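Long-range contacts in AHL synthase (Burkholderia glumae, PDB 3P2F), which probably catalyses formation of the quorum-sensing signal N-acyl-L-homoserine lactone from a fatty acyl group on acyl carrier protein and S-adenosyl-L-methionine: residues C67-P72 with L100-A105; A136-G141 with W176-A181; V142-M147 with R170-C175. The protein carries 3 engineered substitutions. One frame throughout, in Å; residues are numbered along the deposited sequence.

Interaction 1 (C67-P72 with L100-A105)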
loop_
_atom_site.group_PDB
_atom_site.type_symbol
_atom_site.label_atom_id
_atom_site.label_comp_id
_atom_site.label_asym_id
_atom_site.label_seq_id
_atom_site.Cartn_x
_atom_site.Cartn_y
_atom_site.Cartn_z
ATOM N N CYS A 67 5.429 4.695 -4.863
ATOM C CA CYS A 67 5.684 4.447 -3.453
ATOM C C CYS A 67 4.552 3.657 -2.819
ATOM O O CYS A 67 3.444 3.590 -3.355
ATOM C CB CYS A 67 5.890 5.760 -2.686
ATOM S SG CYS A 67 4.398 6.765 -2.401
ATOM N N ALA A 68 4.853 3.045 -1.681
ATOM C CA ALA A 68 3.882 2.263 -0.937
ATOM C C ALA A 68 4.376 2.109 0.486
ATOM O O ALA A 68 5.579 2.078 0.741
ATOM C CB ALA A 68 3.686 0.901 -1.571
ATOM N N ARG A 69 3.434 2.023 1.410
ATOM C CA ARG A 69 3.757 1.884 2.817
ATOM C C ARG A 69 3.014 0.688 3.395
ATOM O O ARG A 69 1.786 0.608 3.301
ATOM C CB ARG A 69 3.366 3.165 3.571
ATOM C CG ARG A 69 3.577 3.094 5.067
ATOM C CD ARG A 69 3.391 4.454 5.727
ATOM N NE ARG A 69 1.992 4.862 5.803
ATOM C CZ ARG A 69 1.586 6.023 6.312
ATOM N NH1 ARG A 69 2.478 6.889 6.783
ATOM N NH2 ARG A 69 0.290 6.312 6.367
ATOM N N LEU A 70 3.769 -0.243 3.975
ATOM C CA LEU A 70 3.195 -1.435 4.590
ATOM C C LEU A 70 3.357 -1.371 6.105
ATOM O O LEU A 70 4.402 -0.957 6.610
ATOM C CB LEU A 70 3.875 -2.701 4.062
ATOM C CG LEU A 70 3.454 -3.261 2.701
ATOM C CD1 LEU A 70 1.944 -3.347 2.654
ATOM C CD2 LEU A 70 3.963 -2.389 1.581
ATOM N N LEU A 71 2.317 -1.789 6.823
ATOM C CA LEU A 71 2.319 -1.789 8.283
ATOM C C LEU A 71 1.614 -3.019 8.829
ATOM O O LEU A 71 0.611 -3.456 8.274
ATOM C CB LEU A 71 1.589 -0.556 8.822
ATOM C CG LEU A 71 2.225 0.825 8.685
ATOM C CD1 LEU A 71 1.222 1.875 9.148
ATOM C CD2 LEU A 71 3.506 0.898 9.511
ATOM N N PRO A 72 2.127 -3.590 9.937
ATOM C CA PRO A 72 1.489 -4.772 10.526
ATOM C C PRO A 72 0.264 -4.287 11.294
ATOM O O PRO A 72 0.332 -3.274 11.995
ATOM C CB PRO A 72 2.571 -5.324 11.444
ATOM C CG PRO A 72 3.245 -4.070 11.927
ATOM C CD PRO A 72 3.356 -3.233 10.668
ATOM N N LEU A 100 -2.030 -1.604 3.731
ATOM C CA LEU A 100 -1.372 -0.982 2.595
ATOM C C LEU A 100 -1.878 0.451 2.574
ATOM O O LEU A 100 -3.085 0.675 2.570
ATOM C CB LEU A 100 -1.777 -1.697 1.303
ATOM C CG LEU A 100 -1.002 -1.515 -0.006
ATOM C CD1 LEU A 100 -1.956 -1.015 -1.080
ATOM C CD2 LEU A 100 0.166 -0.564 0.176
ATOM N N SER A 101 -0.970 1.421 2.599
ATOM C CA SER A 101 -1.390 2.821 2.545
ATOM C C SER A 101 -0.363 3.632 1.760
ATOM O O SER A 101 0.677 3.100 1.368
ATOM C CB SER A 101 -1.560 3.393 3.956
ATOM O OG SER A 101 -0.341 3.400 4.672
ATOM N N ARG A 102 -0.655 4.906 1.516
ATOM C CA ARG A 102 0.278 5.764 0.786
ATOM C C ARG A 102 0.744 5.066 -0.479
ATOM O O ARG A 102 1.933 5.068 -0.798
ATOM C CB ARG A 102 1.487 6.068 1.664
ATOM C CG ARG A 102 1.555 7.479 2.180
ATOM C CD ARG A 102 0.211 7.950 2.651
ATOM N NE ARG A 102 0.288 9.241 3.315
ATOM C CZ ARG A 102 -0.666 9.704 4.111
ATOM N NH1 ARG A 102 -1.753 8.976 4.321
ATOM N NH2 ARG A 102 -0.524 10.875 4.715
ATOM N N PHE A 103 -0.198 4.464 -1.195
ATOM C CA PHE A 103 0.119 3.738 -2.412
ATOM C C PHE A 103 -0.076 4.635 -3.632
ATOM O O PHE A 103 -1.151 5.203 -3.824
ATOM C CB PHE A 103 -0.780 2.510 -2.517
ATOM C CG PHE A 103 -0.465 1.625 -3.684
ATOM C CD1 PHE A 103 0.622 0.761 -3.642
ATOM C CD2 PHE A 103 -1.261 1.654 -4.829
ATOM C CE1 PHE A 103 0.920 -0.072 -4.726
ATOM C CE2 PHE A 103 -0.976 0.829 -5.918
ATOM C CZ PHE A 103 0.120 -0.039 -5.865
ATOM N N ALA A 104 0.965 4.752 -4.455
ATOM C CA ALA A 104 0.903 5.590 -5.648
ATOM C C ALA A 104 1.937 5.222 -6.715
ATOM O O ALA A 104 2.981 4.644 -6.417
ATOM C CB ALA A 104 1.073 7.058 -5.257
ATOM N N ALA A 105 1.626 5.564 -7.962
ATOM C CA ALA A 105 2.521 5.312 -9.087
ATOM C C ALA A 105 2.308 6.432 -10.099
ATOM O O ALA A 105 1.174 6.740 -10.463
ATOM C CB ALA A 105 2.217 3.959 -9.721
#
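R69 and S101 are joined through both backbone and side chain. In the backbone, R69 N donates to S101 O and S101 N to R69 O, each 3.0 Å long. A second hydrogen-bonded antiparallel pair forms at C67 and A104, where C67 N lies 2.9 Å from A104 O. Between the pairs the register slips by one residue, a beta bulge, and the chain turns a corner at R102. The strands belong to the central sheet of the acetyltransferase-like fold of autoinducer synthases.

Among the side chains, R69 runs out with CG opposite its backbone N (chi1 176°) and bends at chi3 (74°), which carries NE to S101 OG at 3.0 Å, the oxygen in the guanidinium plane; R69 NH2 adds a weak bond to the same oxygen. R102 runs alongside R69 in the same direction, its CD over one face of the R69 guanidinium. Carboxylates gather the two arginines: D45 and D48 form salt bridges with R69, and E43 with R102.

On the face of L70 and L100, which helix 120-132 covers, L70 CD1 approaches L100 CD2 at 4.1 Å. A68 CB meets the edge of the F103 ring, 3.7 Å from F103 CD1.

Interaction 2 (A136-G141 with W176-A181)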
loop_
_atom_site.group_PDB
_atom_site.type_symbol
_atom_site.label_atom_id
_atom_site.label_comp_id
_atom_site.label_asym_id
_atom_site.label_seq_id
_atom_site.Cartn_x
_atom_site.Cartn_y
_atom_site.Cartn_z
ATOM N N ALA A 136 1.889 -12.208 6.129
ATOM C CA ALA A 136 0.603 -11.657 5.732
ATOM C C ALA A 136 -0.114 -12.570 4.745
ATOM O O ALA A 136 0.501 -13.117 3.832
ATOM C CB ALA A 136 0.800 -10.265 5.114
ATOM N N ARG A 137 -1.415 -12.743 4.943
ATOM C CA ARG A 137 -2.219 -13.565 4.050
ATOM C C ARG A 137 -3.201 -12.645 3.338
ATOM O O ARG A 137 -3.807 -13.007 2.333
ATOM C CB ARG A 137 -2.957 -14.657 4.833
ATOM C CG ARG A 137 -3.700 -14.194 6.080
ATOM C CD ARG A 137 -5.019 -13.481 5.771
ATOM N NE ARG A 137 -5.760 -13.086 6.975
ATOM C CZ ARG A 137 -6.261 -13.940 7.865
ATOM N NH1 ARG A 137 -6.105 -15.250 7.695
ATOM N NH2 ARG A 137 -6.922 -13.489 8.929
ATOM N N GLN A 138 -3.328 -11.435 3.867
ATOM C CA GLN A 138 -4.220 -10.434 3.300
ATOM C C GLN A 138 -3.673 -9.030 3.506
ATOM O O GLN A 138 -2.865 -8.787 4.402
ATOM C CB GLN A 138 -5.600 -10.488 3.970
ATOM C CG GLN A 138 -6.479 -11.665 3.606
ATOM C CD GLN A 138 -7.810 -11.610 4.333
ATOM O OE1 GLN A 138 -7.865 -11.722 5.557
ATOM N NE2 GLN A 138 -8.888 -11.418 3.585
ATOM N N LEU A 139 -4.127 -8.113 2.662
ATOM C CA LEU A 139 -3.767 -6.713 2.774
ATOM C C LEU A 139 -5.089 -5.970 2.922
ATOM O O LEU A 139 -6.103 -6.367 2.347
ATOM C CB LEU A 139 -3.040 -6.211 1.522
ATOM C CG LEU A 139 -1.648 -6.783 1.245
ATOM C CD1 LEU A 139 -1.059 -6.063 0.049
ATOM C CD2 LEU A 139 -0.750 -6.617 2.476
ATOM N N ILE A 140 -5.082 -4.909 3.720
ATOM C CA ILE A 140 -6.271 -4.104 3.906
ATOM C C ILE A 140 -5.813 -2.660 3.919
ATOM O O ILE A 140 -4.705 -2.359 4.361
ATOM C CB ILE A 140 -6.994 -4.439 5.235
ATOM C CG1 ILE A 140 -8.384 -3.796 5.236
ATOM C CG2 ILE A 140 -6.180 -3.938 6.434
ATOM C CD1 ILE A 140 -9.288 -4.299 6.344
ATOM N N GLY A 141 -6.652 -1.770 3.407
ATOM C CA GLY A 141 -6.298 -0.366 3.398
ATOM C C GLY A 141 -7.358 0.486 2.736
ATOM O O GLY A 141 -8.158 -0.015 1.934
ATOM N N TRP A 176 -9.851 -4.959 0.700
ATOM C CA TRP A 176 -9.037 -6.115 1.033
ATOM C C TRP A 176 -8.410 -6.638 -0.242
ATOM O O TRP A 176 -8.925 -6.418 -1.335
ATOM C CB TRP A 176 -9.890 -7.242 1.617
ATOM C CG TRP A 176 -9.748 -7.433 3.085
ATOM C CD1 TRP A 176 -8.584 -7.579 3.796
ATOM C CD2 TRP A 176 -10.809 -7.549 4.027
ATOM N NE1 TRP A 176 -8.860 -7.782 5.124
ATOM C CE2 TRP A 176 -10.220 -7.769 5.295
ATOM C CE3 TRP A 176 -12.200 -7.493 3.925
ATOM C CZ2 TRP A 176 -10.976 -7.931 6.451
ATOM C CZ3 TRP A 176 -12.952 -7.654 5.070
ATOM C CH2 TRP A 176 -12.338 -7.872 6.320
ATOM N N ILE A 177 -7.294 -7.328 -0.077
ATOM C CA ILE A 177 -6.598 -7.979 -1.166
ATOM C C ILE A 177 -6.154 -9.303 -0.560
ATOM O O ILE A 177 -5.376 -9.317 0.400
ATOM C CB ILE A 177 -5.344 -7.215 -1.624
ATOM C CG1 ILE A 177 -5.736 -5.949 -2.384
ATOM C CG2 ILE A 177 -4.498 -8.112 -2.531
ATOM C CD1 ILE A 177 -4.535 -5.103 -2.779
ATOM N N ASP A 178 -6.673 -10.412 -1.081
ATOM C CA ASP A 178 -6.271 -11.715 -0.564
ATOM C C ASP A 178 -4.985 -12.132 -1.252
ATOM O O ASP A 178 -4.848 -12.006 -2.468
ATOM C CB ASP A 178 -7.344 -12.777 -0.821
ATOM C CG ASP A 178 -8.550 -12.628 0.094
ATOM O OD1 ASP A 178 -8.559 -11.689 0.926
ATOM O OD2 ASP A 178 -9.488 -13.452 -0.018
ATOM N N ILE A 179 -4.031 -12.617 -0.473
ATOM C CA ILE A 179 -2.782 -13.072 -1.055
ATOM C C ILE A 179 -2.937 -14.568 -1.325
ATOM O O ILE A 179 -2.397 -15.415 -0.616
ATOM C CB ILE A 179 -1.600 -12.794 -0.110
ATOM C CG1 ILE A 179 -1.530 -11.287 0.178
ATOM C CG2 ILE A 179 -0.300 -13.279 -0.744
ATOM C CD1 ILE A 179 -0.516 -10.902 1.239
ATOM N N ASP A 180 -3.707 -14.872 -2.365
ATOM C CA ASP A 180 -3.975 -16.245 -2.760
ATOM C C ASP A 180 -3.402 -16.554 -4.142
ATOM O O ASP A 180 -2.629 -15.772 -4.698
ATOM C CB ASP A 180 -5.489 -16.501 -2.757
ATOM C CG ASP A 180 -6.264 -15.492 -3.611
ATOM O OD1 ASP A 180 -5.643 -14.752 -4.417
ATOM O OD2 ASP A 180 -7.505 -15.447 -3.479
ATOM N N ALA A 181 -3.799 -17.695 -4.699
ATOM C CA ALA A 181 -3.314 -18.113 -6.004
ATOM C C ALA A 181 -3.630 -17.087 -7.085
ATOM O O ALA A 181 -2.790 -16.795 -7.937
ATOM C CB ALA A 181 -3.915 -19.461 -6.371
#
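W176 is held between Q138 and I140 of the neighbouring strand, where strands 138-141 and 176-178 run antiparallel in the central mixed sheet of the acetyltransferase-like fold. The Q138 amide lies over one face of the indole, its plane within 5° of the ring. Against the opposite face, I140 CD1 makes a CH-pi contact 3.9 Å from the centroid of the five-membered ring. The indole reaches this slot with an unusual first torsion (chi1 -106°), which also brings its edge to the backbone, CD1 lying 3.1 Å from L139 O. W176 NE1, buried here, has no hydrogen-bonding partner in the model; the ring of H159 packs nearby.

I177 forms the hydrogen-bonded pair with L139, its O 2.9 Å from L139 N, and the CB atoms of the two residues meet on the face turned toward helix 120-132. At D178 the side chain runs beside that of Q138, and Q138 NE2 donates to OD1, although the position of this oxygen is less certain.

Past the strand, I179 N donates to R137 O at 2.8 Å. I179 centres an inverse gamma turn, and I179 CD1 lies 4.1 Å from A136 CB and also touches L139 CG. D180 then stands at the N-cap of helix 181-186, where its OD1 accepts a hydrogen bond from T183 N.

Interaction 3 (V142-M147 with R170-C175). Engineered in segment 142-147: M147 (natural residue Ile).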
loop_
_atom_site.group_PDB
_atom_site.type_symbol
_atom_site.label_atom_id
_atom_site.label_comp_id
_atom_site.label_asym_id
_atom_site.label_seq_id
_atom_site.Cartn_x
_atom_site.Cartn_y
_atom_site.Cartn_z
ATOM N N VAL A 142 -7.382 1.768 3.093
ATOM C CA VAL A 142 -8.330 2.699 2.502
ATOM C C VAL A 142 -7.841 2.869 1.079
ATOM O O VAL A 142 -6.679 3.196 0.851
ATOM C CB VAL A 142 -8.313 4.066 3.212
ATOM C CG1 VAL A 142 -9.241 5.037 2.495
ATOM C CG2 VAL A 142 -8.734 3.896 4.666
ATOM N N THR A 143 -8.730 2.641 0.124
ATOM C CA THR A 143 -8.358 2.724 -1.271
ATOM C C THR A 143 -9.275 3.616 -2.085
ATOM O O THR A 143 -10.489 3.628 -1.891
ATOM C CB THR A 143 -8.373 1.324 -1.906
ATOM O OG1 THR A 143 -7.585 0.434 -1.105
ATOM C CG2 THR A 143 -7.820 1.366 -3.327
ATOM N N PHE A 144 -8.680 4.376 -2.995
ATOM C CA PHE A 144 -9.462 5.229 -3.867
ATOM C C PHE A 144 -10.193 4.237 -4.757
ATOM O O PHE A 144 -9.615 3.221 -5.153
ATOM C CB PHE A 144 -8.534 6.121 -4.697
ATOM C CG PHE A 144 -7.871 7.221 -3.900
ATOM C CD1 PHE A 144 -8.001 7.279 -2.511
ATOM C CD2 PHE A 144 -7.134 8.212 -4.542
ATOM C CE1 PHE A 144 -7.410 8.311 -1.775
ATOM C CE2 PHE A 144 -6.538 9.246 -3.813
ATOM C CZ PHE A 144 -6.679 9.294 -2.427
ATOM N N CYS A 145 -11.463 4.502 -5.046
ATOM C CA CYS A 145 -12.223 3.600 -5.892
ATOM C C CYS A 145 -11.614 3.544 -7.286
ATOM O O CYS A 145 -11.796 2.567 -8.009
ATOM C CB CYS A 145 -13.698 4.024 -5.947
ATOM S SG CYS A 145 -14.661 3.536 -4.460
ATOM N N SER A 146 -10.877 4.586 -7.662
ATOM C CA SER A 146 -10.231 4.602 -8.970
ATOM C C SER A 146 -9.080 3.598 -8.939
ATOM O O SER A 146 -8.787 2.934 -9.940
ATOM C CB SER A 146 -9.702 6.003 -9.300
ATOM O OG SER A 146 -8.800 6.458 -8.306
ATOM N N MET A 147 -8.432 3.481 -7.782
ATOM C CA MET A 147 -7.328 2.537 -7.636
ATOM C C MET A 147 -7.915 1.130 -7.490
ATOM O O MET A 147 -7.324 0.148 -7.946
ATOM C CB MET A 147 -6.484 2.888 -6.411
ATOM C CG MET A 147 -5.250 2.007 -6.218
ATOM S SD MET A 147 -4.091 2.061 -7.623
ATOM C CE MET A 147 -3.579 3.758 -7.517
ATOM N N ARG A 170 -13.515 12.925 -2.658
ATOM C CA ARG A 170 -12.893 11.717 -3.195
ATOM C C ARG A 170 -13.483 10.407 -2.679
ATOM O O ARG A 170 -13.362 10.069 -1.505
ATOM C CB ARG A 170 -11.384 11.752 -2.932
ATOM C CG ARG A 170 -10.622 12.556 -3.974
ATOM C CD ARG A 170 -9.251 12.997 -3.481
ATOM N NE ARG A 170 -9.351 14.030 -2.450
ATOM C CZ ARG A 170 -9.936 15.214 -2.626
ATOM N NH1 ARG A 170 -10.481 15.522 -3.797
ATOM N NH2 ARG A 170 -9.971 16.095 -1.630
ATOM N N MET A 171 -14.118 9.674 -3.584
ATOM C CA MET A 171 -14.739 8.395 -3.270
ATOM C C MET A 171 -13.697 7.326 -2.948
ATOM O O MET A 171 -12.839 7.009 -3.778
ATOM C CB MET A 171 -15.605 7.941 -4.448
ATOM C CG MET A 171 -14.965 8.155 -5.816
ATOM S SD MET A 171 -14.953 9.896 -6.380
ATOM C CE MET A 171 -13.196 10.342 -6.255
ATOM N N VAL A 172 -13.773 6.778 -1.739
ATOM C CA VAL A 172 -12.834 5.750 -1.311
ATOM C C VAL A 172 -13.578 4.592 -0.661
ATOM O O VAL A 172 -14.781 4.669 -0.433
ATOM C CB VAL A 172 -11.802 6.308 -0.293
ATOM C CG1 VAL A 172 -11.143 7.553 -0.851
ATOM C CG2 VAL A 172 -12.480 6.613 1.038
ATOM N N VAL A 173 -12.862 3.517 -0.367
ATOM C CA VAL A 173 -13.478 2.356 0.269
ATOM C C VAL A 173 -12.430 1.510 0.976
ATOM O O VAL A 173 -11.272 1.441 0.543
ATOM C CB VAL A 173 -14.228 1.471 -0.772
ATOM C CG1 VAL A 173 -13.250 0.882 -1.778
ATOM C CG2 VAL A 173 -14.981 0.361 -0.064
ATOM N N ALA A 174 -12.817 0.905 2.094
ATOM C CA ALA A 174 -11.898 0.036 2.807
ATOM C C ALA A 174 -11.829 -1.169 1.878
ATOM O O ALA A 174 -12.857 -1.746 1.511
ATOM C CB ALA A 174 -12.468 -0.354 4.162
ATOM N N CYS A 175 -10.620 -1.542 1.482
ATOM C CA CYS A 175 -10.462 -2.642 0.558
ATOM C C CYS A 175 -9.496 -3.721 1.019
ATOM O O CYS A 175 -8.477 -3.451 1.656
ATOM C CB CYS A 175 -10.027 -2.086 -0.800
ATOM S SG CYS A 175 -9.690 -3.312 -2.080
HETATM O O HOH W 1 -11.861 7.095 -6.251
#
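The passage from strand 138-144 into helix 145-154 is pinned to strand 170-178 by V142, T143, F144 and C145, which meet M171, V172, V173 and C175. The short segments 142-144 and 170-175 run antiparallel but strongly twisted, at 140° to each other. Their hydrogen-bonded pair is T143 with V173: T143 N donates to V173 O, and V173 N returns a bond to T143 O, both 2.8 Å long.

Where the first chain turns into its helix, a third bond takes over. C145 N, in the first turn, points almost straight at M171 O, at 3.1 Å and 176°. The same carbonyl oxygen also accepts a hydrogen bond from a water at 2.7 Å, and that water in turn accepts one from S146 N. M171 O thus ties the start of the helix to the strand both directly and through solvent.

V172 uses both of its methyl groups: CG1 reaches the F144 ring, which lies alongside, obliquely, 3.6 Å from F144 CD1, and CG2 meets V142 CG1, on the face that V142 shares with A174. T143 and V173 share the other face. There the first torsion of T143 (chi1 -52°) turns OG1 back beside its own backbone N, where it is hydrogen-bonded to G141 O and lies 3.5 Å from C175 CB. In the first helical turn C145 SG rests 4.0 Å from V173 CG1. F144 is the N-cap residue before helix 145-154. A strand that runs directly into a helix while paired with an antiparallel strand of the same sheet is consistent with the C-terminal half of the acetyltransferase-like fold shared by autoinducer synthases.

How the interactions relate
All three contacts belong to one sheet. Interactions 2 and 3 follow each other along the same two strands, 138-144 and 170-178, with centres about 16 Å apart; G141 O lies 2.9 Å from C175 N at the join, a probable hydrogen bond. Interaction 1 is next door, its centre about 13 Å from each of the others, since strand 97-105 is the parallel neighbour of strand 138-144. L100 N and I140 O, 2.8 Å apart, link it to interaction 2. Toward interaction 3, F103 CE2 packs against SD of the engineered M147 at 3.8 Å. In related acetyltransferase-fold enzymes the corresponding parallel strands splay to admit the pantetheine arm and its acyl group, so interactions 1 and 3 probably border that cleft.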